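Local coordinates for putative cell invasion protein with MAC/Perforin domain (Bacteroides thetaiotaomicron VPI-5482, PDB 3KK7), which is of uncertain function but belongs to the membrane-attack complex/perforin (MACPF) family, whose best-known members form pores in membranes, and may act in cell invasion, at residues A[55-61]-A[74-80]; A[209-215]-A[341-346]. All coordinates share one frame. Residues are numbered along the deposited sequence.

Contact 1: A[55-61]-A[74-80]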
ATOM      1  N   PHE A  55      -6.353   7.648 -15.081  1.00 30.15           N
ATOM      2  CA  PHE A  55      -5.875   7.442 -13.703  1.00 29.49           C
ATOM      3  C   PHE A  55      -6.296   6.093 -13.133  1.00 28.97           C
ATOM      4  O   PHE A  55      -5.764   5.660 -12.121  1.00 28.56           O
ATOM      5  CB  PHE A  55      -6.334   8.555 -12.770  1.00 29.22           C
ATOM      6  CG  PHE A  55      -5.844   9.884 -13.177  1.00 29.45           C
ATOM      7  CD1 PHE A  55      -4.558  10.254 -12.912  1.00 28.80           C
ATOM      8  CD2 PHE A  55      -6.650  10.752 -13.872  1.00 31.00           C
ATOM      9  CE1 PHE A  55      -4.077  11.479 -13.330  1.00 30.63           C
ATOM     10  CE2 PHE A  55      -6.171  12.001 -14.287  1.00 31.89           C
ATOM     11  CZ  PHE A  55      -4.888  12.353 -14.022  1.00 29.95           C
ATOM     12  N   LEU A  56      -7.242   5.433 -13.785  1.00 28.36           N
ATOM     13  CA  LEU A  56      -7.793   4.210 -13.252  1.00 28.33           C
ATOM     14  C   LEU A  56      -6.722   3.130 -13.244  1.00 27.72           C
ATOM     15  O   LEU A  56      -5.974   2.999 -14.187  1.00 27.37           O
ATOM     16  CB  LEU A  56      -8.996   3.769 -14.085  1.00 28.33           C
ATOM     17  CG  LEU A  56     -10.041   2.940 -13.339  1.00 28.65           C
ATOM     18  CD1 LEU A  56     -10.682   3.728 -12.215  1.00 24.59           C
ATOM     19  CD2 LEU A  56     -11.101   2.455 -14.360  1.00 29.13           C
ATOM     20  N   GLY A  57      -6.637   2.391 -12.149  1.00 27.72           N
ATOM     21  CA  GLY A  57      -5.654   1.317 -12.001  1.00 27.79           C
ATOM     22  C   GLY A  57      -4.234   1.776 -11.716  1.00 27.75           C
ATOM     23  O   GLY A  57      -3.295   0.950 -11.760  1.00 27.00           O
ATOM     24  N   CYS A  58      -4.069   3.078 -11.464  1.00 27.39           N
ATOM     25  CA  CYS A  58      -2.783   3.621 -11.041  1.00 28.46           C
ATOM     26  C   CYS A  58      -2.653   3.637  -9.546  1.00 27.39           C
ATOM     27  O   CYS A  58      -3.641   3.679  -8.820  1.00 27.18           O
ATOM     28  CB  CYS A  58      -2.550   5.051 -11.533  1.00 28.89           C
ATOM     29  SG  CYS A  58      -2.302   5.089 -13.292  1.00 33.47           S
ATOM     30  N   SER A  59      -1.408   3.626  -9.103  1.00 26.77           N
ATOM     31  CA  SER A  59      -1.127   3.775  -7.698  1.00 26.27           C
ATOM     32  C   SER A  59      -1.467   5.211  -7.277  1.00 26.16           C
ATOM     33  O   SER A  59      -1.486   6.151  -8.096  1.00 25.97           O
ATOM     34  CB  SER A  59       0.335   3.475  -7.437  1.00 25.82           C
ATOM     35  OG  SER A  59       1.125   4.409  -8.156  1.00 25.99           O
ATOM     36  N   TYR A  60      -1.727   5.353  -5.988  1.00 25.81           N
ATOM     37  CA  TYR A  60      -2.106   6.596  -5.397  1.00 26.00           C
ATOM     38  C   TYR A  60      -1.260   6.824  -4.135  1.00 26.38           C
ATOM     39  O   TYR A  60      -1.120   5.912  -3.304  1.00 26.26           O
ATOM     40  CB  TYR A  60      -3.600   6.571  -5.073  1.00 25.66           C
ATOM     41  CG  TYR A  60      -4.069   7.864  -4.483  1.00 25.89           C
ATOM     42  CD1 TYR A  60      -4.016   8.094  -3.108  1.00 25.94           C
ATOM     43  CD2 TYR A  60      -4.529   8.881  -5.298  1.00 26.09           C
ATOM     44  CE1 TYR A  60      -4.426   9.316  -2.562  1.00 25.67           C
ATOM     45  CE2 TYR A  60      -4.948  10.089  -4.764  1.00 27.20           C
ATOM     46  CZ  TYR A  60      -4.888  10.305  -3.403  1.00 26.58           C
ATOM     47  OH  TYR A  60      -5.297  11.514  -2.924  1.00 27.57           O
ATOM     48  N   ALA A  61      -0.719   8.039  -3.990  1.00 26.57           N
ATOM     49  CA  ALA A  61       0.216   8.366  -2.892  1.00 26.89           C
ATOM     50  C   ALA A  61      -0.428   9.137  -1.752  1.00 27.34           C
ATOM     51  O   ALA A  61      -0.911  10.255  -1.936  1.00 26.31           O
ATOM     52  CB  ALA A  61       1.385   9.173  -3.435  1.00 27.15           C
ATOM     53  N   ASN A  74      -1.531  13.066  -6.960  1.00 26.53           N
ATOM     54  CA  ASN A  74      -1.145  11.919  -6.156  1.00 26.94           C
ATOM     55  C   ASN A  74      -1.234  10.595  -6.918  1.00 27.29           C
ATOM     56  O   ASN A  74      -0.859   9.546  -6.382  1.00 26.62           O
ATOM     57  CB  ASN A  74      -2.013  11.833  -4.897  1.00 27.22           C
ATOM     58  CG  ASN A  74      -1.889  13.060  -4.007  1.00 27.17           C
ATOM     59  OD1 ASN A  74      -0.859  13.735  -3.985  1.00 27.04           O
ATOM     60  ND2 ASN A  74      -2.954  13.357  -3.269  1.00 27.01           N
ATOM     61  N   ALA A  75      -1.778  10.632  -8.136  1.00 27.50           N
ATOM     62  CA  ALA A  75      -1.762   9.460  -9.014  1.00 27.71           C
ATOM     63  C   ALA A  75      -0.330   9.286  -9.492  1.00 27.84           C
ATOM     64  O   ALA A  75       0.250  10.227 -10.016  1.00 28.04           O
ATOM     65  CB  ALA A  75      -2.688   9.679 -10.195  1.00 27.42           C
ATOM     66  N   LYS A  76       0.262   8.112  -9.305  1.00 28.16           N
ATOM     67  CA  LYS A  76       1.678   7.962  -9.634  1.00 28.83           C
ATOM     68  C   LYS A  76       1.962   7.119 -10.873  1.00 28.63           C
ATOM     69  O   LYS A  76       2.197   7.678 -11.934  1.00 29.93           O
ATOM     70  CB  LYS A  76       2.449   7.452  -8.416  1.00 29.52           C
ATOM     71  CG  LYS A  76       2.523   8.442  -7.229  1.00 31.97           C
ATOM     72  CD  LYS A  76       3.399   9.696  -7.490  1.00 32.44           C
ATOM     73  CE  LYS A  76       3.231  10.695  -6.349  1.00 34.89           C
ATOM     74  NZ  LYS A  76       3.270  12.112  -6.806  1.00 35.84           N
ATOM     75  N   TYR A  77       1.961   5.794 -10.754  1.00 28.41           N
ATOM     76  CA  TYR A  77       2.255   4.922 -11.882  1.00 28.29           C
ATOM     77  C   TYR A  77       1.236   3.810 -12.049  1.00 27.70           C
ATOM     78  O   TYR A  77       0.506   3.443 -11.113  1.00 27.43           O
ATOM     79  CB  TYR A  77       3.621   4.275 -11.732  1.00 28.61           C
ATOM     80  CG  TYR A  77       4.747   5.234 -11.481  1.00 30.86           C
ATOM     81  CD1 TYR A  77       5.334   5.944 -12.526  1.00 30.87           C
ATOM     82  CD2 TYR A  77       5.248   5.417 -10.185  1.00 32.76           C
ATOM     83  CE1 TYR A  77       6.376   6.808 -12.288  1.00 32.23           C
ATOM     84  CE2 TYR A  77       6.280   6.289  -9.933  1.00 32.28           C
ATOM     85  CZ  TYR A  77       6.842   6.981 -10.980  1.00 33.98           C
ATOM     86  OH  TYR A  77       7.868   7.855 -10.708  1.00 35.95           O
ATOM     87  N   PRO A  78       1.191   3.250 -13.249  1.00 27.22           N
ATOM     88  CA  PRO A  78       0.178   2.219 -13.457  1.00 26.78           C
ATOM     89  C   PRO A  78       0.506   0.950 -12.701  1.00 26.39           C
ATOM     90  O   PRO A  78       1.655   0.519 -12.710  1.00 26.30           O
ATOM     91  CB  PRO A  78       0.210   1.942 -14.973  1.00 26.61           C
ATOM     92  CG  PRO A  78       1.193   2.868 -15.580  1.00 27.23           C
ATOM     93  CD  PRO A  78       1.761   3.778 -14.503  1.00 27.39           C
ATOM     94  N   VAL A  79      -0.504   0.375 -12.050  1.00 25.77           N
ATOM     95  CA  VAL A  79      -0.404  -0.958 -11.469  1.00 25.38           C
ATOM     96  C   VAL A  79      -1.118  -1.956 -12.400  1.00 25.17           C
ATOM     97  O   VAL A  79      -0.549  -2.992 -12.787  1.00 24.73           O
ATOM     98  CB  VAL A  79      -0.995  -0.985 -10.073  1.00 25.16           C
ATOM     99  CG1 VAL A  79      -1.083  -2.385  -9.574  1.00 23.74           C
ATOM    100  CG2 VAL A  79      -0.150  -0.111  -9.168  1.00 24.82           C
ATOM    101  N   VAL A  80      -2.341  -1.620 -12.789  1.00 24.93           N
ATOM    102  CA  VAL A  80      -3.042  -2.422 -13.778  1.00 24.91           C
ATOM    103  C   VAL A  80      -2.681  -1.926 -15.161  1.00 25.39           C
ATOM    104  O   VAL A  80      -2.688  -0.718 -15.406  1.00 25.42           O
ATOM    105  CB  VAL A  80      -4.572  -2.379 -13.600  1.00 24.94           C
ATOM    106  CG1 VAL A  80      -5.218  -3.346 -14.570  1.00 23.51           C
ATOM    107  CG2 VAL A  80      -4.967  -2.746 -12.165  1.00 22.65           C
TER

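Contact 2: A[209-215]-A[341-346]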
ATOM      1  N   GLY A 209       3.401   4.603  -3.971  1.00 25.07           N
ATOM      2  CA  GLY A 209       2.341   4.915  -3.019  1.00 24.44           C
ATOM      3  C   GLY A 209       1.729   3.629  -2.461  1.00 24.12           C
ATOM      4  O   GLY A 209       2.259   2.532  -2.672  1.00 24.22           O
ATOM      5  N   GLU A 210       0.591   3.757  -1.782  1.00 23.53           N
ATOM      6  CA  GLU A 210       0.038   2.662  -1.007  1.00 23.48           C
ATOM      7  C   GLU A 210      -1.220   2.030  -1.575  1.00 23.55           C
ATOM      8  O   GLU A 210      -1.589   0.935  -1.169  1.00 23.74           O
ATOM      9  CB  GLU A 210      -0.234   3.136   0.426  1.00 23.57           C
ATOM     10  CG  GLU A 210       0.956   3.904   1.108  1.00 22.91           C
ATOM     11  CD  GLU A 210       0.819   5.406   0.956  1.00 22.53           C
ATOM     12  OE1 GLU A 210       0.324   5.816  -0.100  1.00 27.11           O
ATOM     13  OE2 GLU A 210       1.150   6.185   1.874  1.00 23.45           O
ATOM     14  N   PHE A 211      -1.871   2.688  -2.525  1.00 23.78           N
ATOM     15  CA  PHE A 211      -3.181   2.238  -2.975  1.00 23.96           C
ATOM     16  C   PHE A 211      -3.357   2.279  -4.478  1.00 23.88           C
ATOM     17  O   PHE A 211      -2.598   2.946  -5.197  1.00 23.17           O
ATOM     18  CB  PHE A 211      -4.254   3.083  -2.319  1.00 24.61           C
ATOM     19  CG  PHE A 211      -4.298   2.933  -0.827  1.00 24.56           C
ATOM     20  CD1 PHE A 211      -4.919   1.843  -0.257  1.00 24.20           C
ATOM     21  CD2 PHE A 211      -3.727   3.890  -0.000  1.00 24.20           C
ATOM     22  CE1 PHE A 211      -4.949   1.689   1.115  1.00 25.18           C
ATOM     23  CE2 PHE A 211      -3.763   3.745   1.374  1.00 24.16           C
ATOM     24  CZ  PHE A 211      -4.369   2.645   1.928  1.00 24.56           C
ATOM     25  N   VAL A 212      -4.362   1.535  -4.951  1.00 23.45           N
ATOM     26  CA  VAL A 212      -4.704   1.528  -6.381  1.00 22.57           C
ATOM     27  C   VAL A 212      -6.053   2.201  -6.601  1.00 22.49           C
ATOM     28  O   VAL A 212      -7.030   1.909  -5.910  1.00 22.06           O
ATOM     29  CB  VAL A 212      -4.705   0.118  -6.958  1.00 22.12           C
ATOM     30  CG1 VAL A 212      -4.895   0.170  -8.443  1.00 21.88           C
ATOM     31  CG2 VAL A 212      -3.421  -0.567  -6.626  1.00 20.88           C
ATOM     32  N   LEU A 213      -6.093   3.117  -7.563  1.00 22.22           N
ATOM     33  CA  LEU A 213      -7.336   3.829  -7.902  1.00 22.22           C
ATOM     34  C   LEU A 213      -8.356   2.907  -8.622  1.00 21.84           C
ATOM     35  O   LEU A 213      -8.110   2.486  -9.732  1.00 21.37           O
ATOM     36  CB  LEU A 213      -7.018   5.059  -8.790  1.00 21.87           C
ATOM     37  CG  LEU A 213      -6.331   6.221  -8.056  1.00 21.59           C
ATOM     38  CD1 LEU A 213      -5.488   7.096  -9.002  1.00 21.99           C
ATOM     39  CD2 LEU A 213      -7.338   7.095  -7.265  1.00 19.10           C
ATOM     40  N   THR A 214      -9.491   2.639  -7.979  1.00 21.88           N
ATOM     41  CA  THR A 214     -10.597   1.875  -8.540  1.00 21.94           C
ATOM     42  C   THR A 214     -11.881   2.691  -8.727  1.00 22.58           C
ATOM     43  O   THR A 214     -12.766   2.278  -9.510  1.00 22.23           O
ATOM     44  CB  THR A 214     -10.981   0.680  -7.634  1.00 21.70           C
ATOM     45  OG1 THR A 214     -11.431   1.170  -6.362  1.00 25.55           O
ATOM     46  CG2 THR A 214      -9.818  -0.281  -7.428  1.00 19.57           C
ATOM     47  N   GLY A 215     -12.009   3.814  -8.003  1.00 22.63           N
ATOM     48  CA  GLY A 215     -13.228   4.652  -8.069  1.00 22.76           C
ATOM     49  C   GLY A 215     -13.004   6.138  -7.790  1.00 23.05           C
ATOM     50  O   GLY A 215     -12.714   6.542  -6.674  1.00 23.09           O
ATOM     51  N   GLY A 341     -14.731   3.943  -1.010  1.00 23.50           N
ATOM     52  CA  GLY A 341     -14.132   2.685  -1.413  1.00 23.50           C
ATOM     53  C   GLY A 341     -13.444   2.712  -2.773  1.00 23.16           C
ATOM     54  O   GLY A 341     -13.291   1.664  -3.385  1.00 23.31           O
ATOM     55  N   GLY A 342     -13.029   3.901  -3.232  1.00 22.94           N
ATOM     56  CA  GLY A 342     -12.327   4.065  -4.513  1.00 22.79           C
ATOM     57  C   GLY A 342     -10.832   3.770  -4.482  1.00 23.08           C
ATOM     58  O   GLY A 342     -10.159   3.911  -5.496  1.00 22.90           O
ATOM     59  N   LEU A 343     -10.304   3.415  -3.304  1.00 23.39           N
ATOM     60  CA  LEU A 343      -8.890   3.050  -3.127  1.00 23.44           C
ATOM     61  C   LEU A 343      -8.790   1.631  -2.572  1.00 22.76           C
ATOM     62  O   LEU A 343      -9.344   1.332  -1.534  1.00 23.27           O
ATOM     63  CB  LEU A 343      -8.151   4.013  -2.181  1.00 23.34           C
ATOM     64  CG  LEU A 343      -7.934   5.466  -2.594  1.00 23.41           C
ATOM     65  CD1 LEU A 343      -7.295   6.235  -1.432  1.00 21.11           C
ATOM     66  CD2 LEU A 343      -7.084   5.550  -3.843  1.00 23.14           C
ATOM     67  N   TYR A 344      -8.051   0.780  -3.267  1.00 22.54           N
ATOM     68  CA  TYR A 344      -7.860  -0.609  -2.885  1.00 22.39           C
ATOM     69  C   TYR A 344      -6.421  -0.834  -2.507  1.00 22.23           C
ATOM     70  O   TYR A 344      -5.530  -0.266  -3.113  1.00 22.79           O
ATOM     71  CB  TYR A 344      -8.231  -1.527  -4.061  1.00 22.85           C
ATOM     72  CG  TYR A 344      -9.664  -1.996  -3.994  1.00 22.92           C
ATOM     73  CD1 TYR A 344     -10.706  -1.076  -3.973  1.00 22.78           C
ATOM     74  CD2 TYR A 344      -9.977  -3.359  -3.911  1.00 23.56           C
ATOM     75  CE1 TYR A 344     -12.009  -1.490  -3.878  1.00 24.12           C
ATOM     76  CE2 TYR A 344     -11.303  -3.787  -3.818  1.00 23.37           C
ATOM     77  CZ  TYR A 344     -12.298  -2.844  -3.799  1.00 23.04           C
ATOM     78  OH  TYR A 344     -13.595  -3.216  -3.721  1.00 26.40           O
ATOM     79  N   PRO A 345      -6.176  -1.666  -1.507  1.00 22.15           N
ATOM     80  CA  PRO A 345      -4.811  -1.935  -1.178  1.00 22.51           C
ATOM     81  C   PRO A 345      -4.075  -2.597  -2.321  1.00 22.52           C
ATOM     82  O   PRO A 345      -4.658  -3.388  -3.042  1.00 22.43           O
ATOM     83  CB  PRO A 345      -4.933  -2.951  -0.039  1.00 23.04           C
ATOM     84  CG  PRO A 345      -6.187  -3.661  -0.302  1.00 22.64           C
ATOM     85  CD  PRO A 345      -7.087  -2.567  -0.783  1.00 22.82           C
ATOM     86  N   ILE A 346      -2.791  -2.306  -2.454  1.00 23.15           N
ATOM     87  CA  ILE A 346      -1.935  -2.977  -3.451  1.00 23.43           C
ATOM     88  C   ILE A 346      -2.012  -4.482  -3.273  1.00 23.43           C
ATOM     89  O   ILE A 346      -1.930  -5.228  -4.242  1.00 23.70           O
ATOM     90  CB  ILE A 346      -0.464  -2.483  -3.348  1.00 23.64           C
ATOM     91  CG1 ILE A 346      -0.393  -1.019  -3.769  1.00 24.24           C
ATOM     92  CG2 ILE A 346       0.478  -3.256  -4.236  1.00 21.84           C
ATOM     93  CD1 ILE A 346       0.928  -0.380  -3.473  1.00 25.31           C
TER
HETATM   94  O   HOH W   1     -14.157   1.277  -6.168  1.00 26.10           O

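Contact 1: A[55-61]-A[74-80]
Segments 55-61 and 74-80 form a short, irregular antiparallel pair. The register slips by one residue between Cys58 and Tyr60, a beta bulge that places Lys76 and Tyr77 opposite Ser59, and the chain turns a corner at Tyr77. The p rotamer of Ser59 brings OG within reach of Tyr77 N, which donates to it at 3.1 Å; OG also hydrogen-bonds Tyr208 O of helix 201-208. Ser59 N donates to Tyr77 O at 2.8 Å. Tyr60 takes the t rotamer. Asn74 CB lies over its ring face, 3.8 Å from the centroid (CH-pi), and Asn74 ND2 donates to Tyr60 OH at 3.0 Å. Gly70 N also bonds Tyr60 OH, and Thr66 N bonds Asn74 OD1. Phe55, in the m rotamer, brings CD1 to 3.3 Å from Ala75 CB. Gly57 O accepts from Val79 N and Val80 N, each at 2.9 Å. Strand 58-60 joins the antiparallel MACPF sheet beside strand 211-218, whose Leu213 packs against Phe55, Tyr60 and Ala75. Helix 201-208 lies beside Tyr77 and Val79.

Contact 2: A[209-215]-A[341-346]
This is an antiparallel strand pairing inside the MACPF domain. Strand 343-345 lines up with the start of the long strand 211-218, just after helix 201-208. The two short strand axes approach to 4.5 Å and their directions differ by 141°, so the pair is clearly twisted. Val212 and Tyr344 make the hydrogen-bonded pair: Val212 N donates to Tyr344 O at 2.8 Å, and Tyr344 N donates to Val212 O at 3.1 Å. Phe211 with Pro345 and Leu213 with Leu343 are non-hydrogen-bonded pairs to either side. Beyond Leu213, Gly342 O accepts from both Thr214 N, at 2.9 Å, and Gly215 N, at 3.1 Å. Here the chains come very close, with 3.7 Å between Gly215 CA and Gly342 CA. A side chain on Gly342 would clash with Gly215 O, so glycine suits this position.

Leu213 and Leu343 share one face of the sheet, Val212 and Tyr344 the other. Leu213 CD2 meets Leu343 CD2 at 3.8 Å, and both leucines also touch Leu338 of strand 334-338. Phe211 CB lies 4.0 Å from Leu343 CB. Ile346 CG1 is 4.2 Å from Val212 CG2. Tyr359 of helix 353-363 packs on Phe211, Pro345 and Ile346. Just ahead of strand 343-345, one water bonds Thr214 OG1 at 2.7 Å and donates to Gly341 O at 2.9 Å. The carboxylate of buried Glu210 accepts from Val62 N and Glu63 N, so it is satisfied outside the pair. Nearly all touching residues are buried: backbone hydrogen bonds hold the strands while mainly apolar side chains fill the faces.

In the fold
Contact 1 and contact 2 lie side by side near the middle of the chain, with centres about 8 Å apart. Both reach the same antiparallel sheet of the MACPF domain, contact 1 through strand 58-60 and contact 2 through both its strands. The contacts come in series along the chain, 55-61 with 74-80 first and 209-215 with 341-346 later. They meet directly: Tyr60 N lies 2.7 Å from Phe211 O and Cys58 O lies 2.8 Å from Leu213 N, both probable hydrogen bonds. Glu210 and Phe211 both face Tyr60 in a classic beta bulge. Strand 211-218, paired on one edge with 58-60 and on the other with 343-345, thus brings segments far apart in sequence together.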